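Local coordinates for carboxynorspermidine decarboxylase (Campylobacter jejuni subsp. jejuni 81116, PDB 3N29), which probably catalyses the pyridoxal-5'-phosphate-dependent decarboxylation of carboxynorspermidine to norspermidine, at residues I389-L394 with R407-K412. Residues are numbered along the deposited sequence; the frame is centred on the assembly and turned at random.
Sequences IRLPNL and REFSYK
An antiparallel strand pair comes to its end where Leu394, on strand 393-397 of the mixed beta sheet, meets Arg407, on the chain leaving strand 403-405, and it illustrates how a side chain can take over from backbone pairing. The two residues form a hydrogen-bonded pair, with Leu394 N to Arg407 O at 2.9 Å and Arg407 N to Leu394 O at 3.1 Å. Their side chains run alongside each other on one face of the sheet, Leu394 CD1 lying 3.9 Å from Arg407 CG, while the guanidinium group of Arg407 leads away to Tyr109 OH.

Two residues beyond Arg407, Phe409 N donates to Asn393 OD1 at 3.1 Å, the bond bent to 156° at the hydrogen and the donor tilted 24° from the carbonyl plane. With CG anti to its own carbonyl carbon (chi1 -63°), Asn393 sets this oxygen against the passing chain, while its backbone also bonds to Pro45 and to Tyr47, the latter in the parallel neighbour strand 46-50.

The Phe409 ring packs against residues 391-394. Leu391 CD1 sits over one face, a CH-pi contact 4.3 Å from the centroid, and Leu391 CB packs against Phe409 CD2 at 3.7 Å. At the ring edge, Phe409 CE2 approaches Pro392 O at 3.2 Å and Leu394 CG at 3.9 Å. The second subunit adds its C-terminal residues, Leu416 packing on Phe409 and Arg417 on Leu391. The result is the end of an antiparallel beta hairpin, extended by one asparagine side-chain hydrogen bond and by packing of a phenylalanine ring, at the dimer interface of a beta/alpha-barrel-fold decarboxylase.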
loop_
_atom_site.group_PDB
_atom_site.type_symbol
_atom_site.label_atom_id
_atom_site.label_comp_id
_atom_site.label_asym_id
_atom_site.label_seq_id
_atom_site.Cartn_x
_atom_site.Cartn_y
_atom_site.Cartn_z
ATOM N N ILE A 389 1.455 5.944 10.734
ATOM C CA ILE A 389 1.653 7.316 10.295
ATOM C C ILE A 389 0.295 7.952 10.124
ATOM O O ILE A 389 -0.574 7.371 9.511
ATOM C CB ILE A 389 2.479 7.395 9.000
ATOM C CG1 ILE A 389 3.837 6.757 9.278
ATOM C CG2 ILE A 389 2.789 8.843 8.596
ATOM C CD1 ILE A 389 4.467 7.199 10.623
ATOM N N ARG A 390 0.179 9.179 10.601
ATOM C CA ARG A 390 -1.015 9.955 10.430
ATOM C C ARG A 390 -1.307 10.167 8.959
ATOM O O ARG A 390 -0.488 10.647 8.225
ATOM C CB ARG A 390 -0.862 11.323 11.137
ATOM C CG ARG A 390 -2.139 12.193 11.170
ATOM C CD ARG A 390 -2.010 13.444 12.192
ATOM N NE ARG A 390 -0.841 13.418 13.120
ATOM C CZ ARG A 390 -0.493 14.442 13.942
ATOM N NH1 ARG A 390 -1.251 15.525 13.987
ATOM N NH2 ARG A 390 0.592 14.393 14.737
ATOM N N LEU A 391 -2.490 9.804 8.555
ATOM C CA LEU A 391 -2.926 9.958 7.157
ATOM C C LEU A 391 -3.018 11.429 6.754
ATOM O O LEU A 391 -3.417 12.283 7.574
ATOM C CB LEU A 391 -4.347 9.378 7.038
ATOM C CG LEU A 391 -4.416 7.880 7.009
ATOM C CD1 LEU A 391 -5.848 7.355 7.364
ATOM C CD2 LEU A 391 -3.989 7.371 5.619
ATOM N N PRO A 392 -2.758 11.726 5.480
ATOM C CA PRO A 392 -3.033 13.110 5.015
ATOM C C PRO A 392 -4.523 13.298 4.961
ATOM O O PRO A 392 -5.205 12.392 4.495
ATOM C CB PRO A 392 -2.407 13.148 3.604
ATOM C CG PRO A 392 -1.379 11.961 3.658
ATOM C CD PRO A 392 -2.158 10.921 4.411
ATOM N N ASN A 393 -4.997 14.480 5.394
ATOM C CA ASN A 393 -6.376 14.843 5.253
ATOM C C ASN A 393 -6.692 15.109 3.784
ATOM O O ASN A 393 -5.801 15.333 2.968
ATOM C CB ASN A 393 -6.717 16.077 6.106
ATOM C CG ASN A 393 -6.536 15.834 7.630
ATOM O OD1 ASN A 393 -6.850 14.764 8.142
ATOM N ND2 ASN A 393 -5.999 16.843 8.329
ATOM N N LEU A 394 -7.957 14.981 3.477
ATOM C CA LEU A 394 -8.482 15.299 2.148
ATOM C C LEU A 394 -9.145 16.668 2.177
ATOM O O LEU A 394 -10.049 16.903 2.961
ATOM C CB LEU A 394 -9.450 14.225 1.725
ATOM C CG LEU A 394 -9.036 12.756 1.776
ATOM C CD1 LEU A 394 -10.183 11.887 1.098
ATOM C CD2 LEU A 394 -7.648 12.505 1.215
ATOM N N ARG A 407 -12.228 15.196 4.403
ATOM C CA ARG A 407 -12.044 14.130 5.385
ATOM C C ARG A 407 -10.885 14.421 6.244
ATOM O O ARG A 407 -9.786 14.718 5.748
ATOM C CB ARG A 407 -11.740 12.812 4.721
ATOM C CG ARG A 407 -12.891 12.328 3.851
ATOM C CD ARG A 407 -13.350 10.988 4.209
ATOM N NE ARG A 407 -14.277 10.439 3.235
ATOM C CZ ARG A 407 -15.593 10.345 3.405
ATOM N NH1 ARG A 407 -16.172 10.798 4.503
ATOM N NH2 ARG A 407 -16.332 9.807 2.461
ATOM N N GLU A 408 -11.134 14.421 7.556
ATOM C CA GLU A 408 -10.068 14.582 8.543
ATOM C C GLU A 408 -9.957 13.235 9.273
ATOM O O GLU A 408 -10.927 12.746 9.872
ATOM C CB GLU A 408 -10.383 15.676 9.538
ATOM C CG GLU A 408 -9.227 15.962 10.503
ATOM C CD GLU A 408 -9.504 17.092 11.483
ATOM O OE1 GLU A 408 -10.622 17.601 11.540
ATOM O OE2 GLU A 408 -8.587 17.443 12.222
ATOM N N PHE A 409 -8.792 12.639 9.218
ATOM C CA PHE A 409 -8.649 11.320 9.751
ATOM C C PHE A 409 -8.287 11.310 11.220
ATOM O O PHE A 409 -7.963 12.334 11.780
ATOM C CB PHE A 409 -7.674 10.529 8.857
ATOM C CG PHE A 409 -8.172 10.419 7.448
ATOM C CD1 PHE A 409 -9.230 9.605 7.138
ATOM C CD2 PHE A 409 -7.605 11.125 6.454
ATOM C CE1 PHE A 409 -9.741 9.526 5.875
ATOM C CE2 PHE A 409 -8.059 11.005 5.154
ATOM C CZ PHE A 409 -9.146 10.219 4.872
ATOM N N SER A 410 -8.392 10.169 11.861
ATOM C CA SER A 410 -8.021 10.051 13.279
ATOM C C SER A 410 -7.496 8.658 13.585
ATOM O O SER A 410 -7.474 7.753 12.707
ATOM C CB SER A 410 -9.239 10.429 14.167
ATOM O OG SER A 410 -10.227 9.438 14.062
ATOM N N TYR A 411 -7.040 8.492 14.838
ATOM C CA TYR A 411 -6.496 7.245 15.376
ATOM C C TYR A 411 -7.269 5.977 14.972
ATOM O O TYR A 411 -6.667 4.935 14.593
ATOM C CB TYR A 411 -6.448 7.393 16.918
ATOM C CG TYR A 411 -6.209 6.085 17.668
ATOM C CD1 TYR A 411 -5.047 5.364 17.474
ATOM C CD2 TYR A 411 -7.202 5.563 18.510
ATOM C CE1 TYR A 411 -4.841 4.175 18.155
ATOM C CE2 TYR A 411 -7.048 4.384 19.177
ATOM C CZ TYR A 411 -5.850 3.683 19.021
ATOM O OH TYR A 411 -5.691 2.483 19.669
ATOM N N LYS A 412 -8.583 6.044 15.072
ATOM C CA LYS A 412 -9.417 4.916 14.781
ATOM C C LYS A 412 -9.274 4.431 13.343
ATOM O O LYS A 412 -9.590 3.266 13.066
ATOM C CB LYS A 412 -10.927 5.200 15.047
ATOM C CG LYS A 412 -11.278 5.403 16.536
ATOM C CD LYS A 412 -11.084 4.159 17.362
ATOM C CE LYS A 412 -11.792 4.257 18.673
ATOM N NZ LYS A 412 -11.718 2.890 19.271
#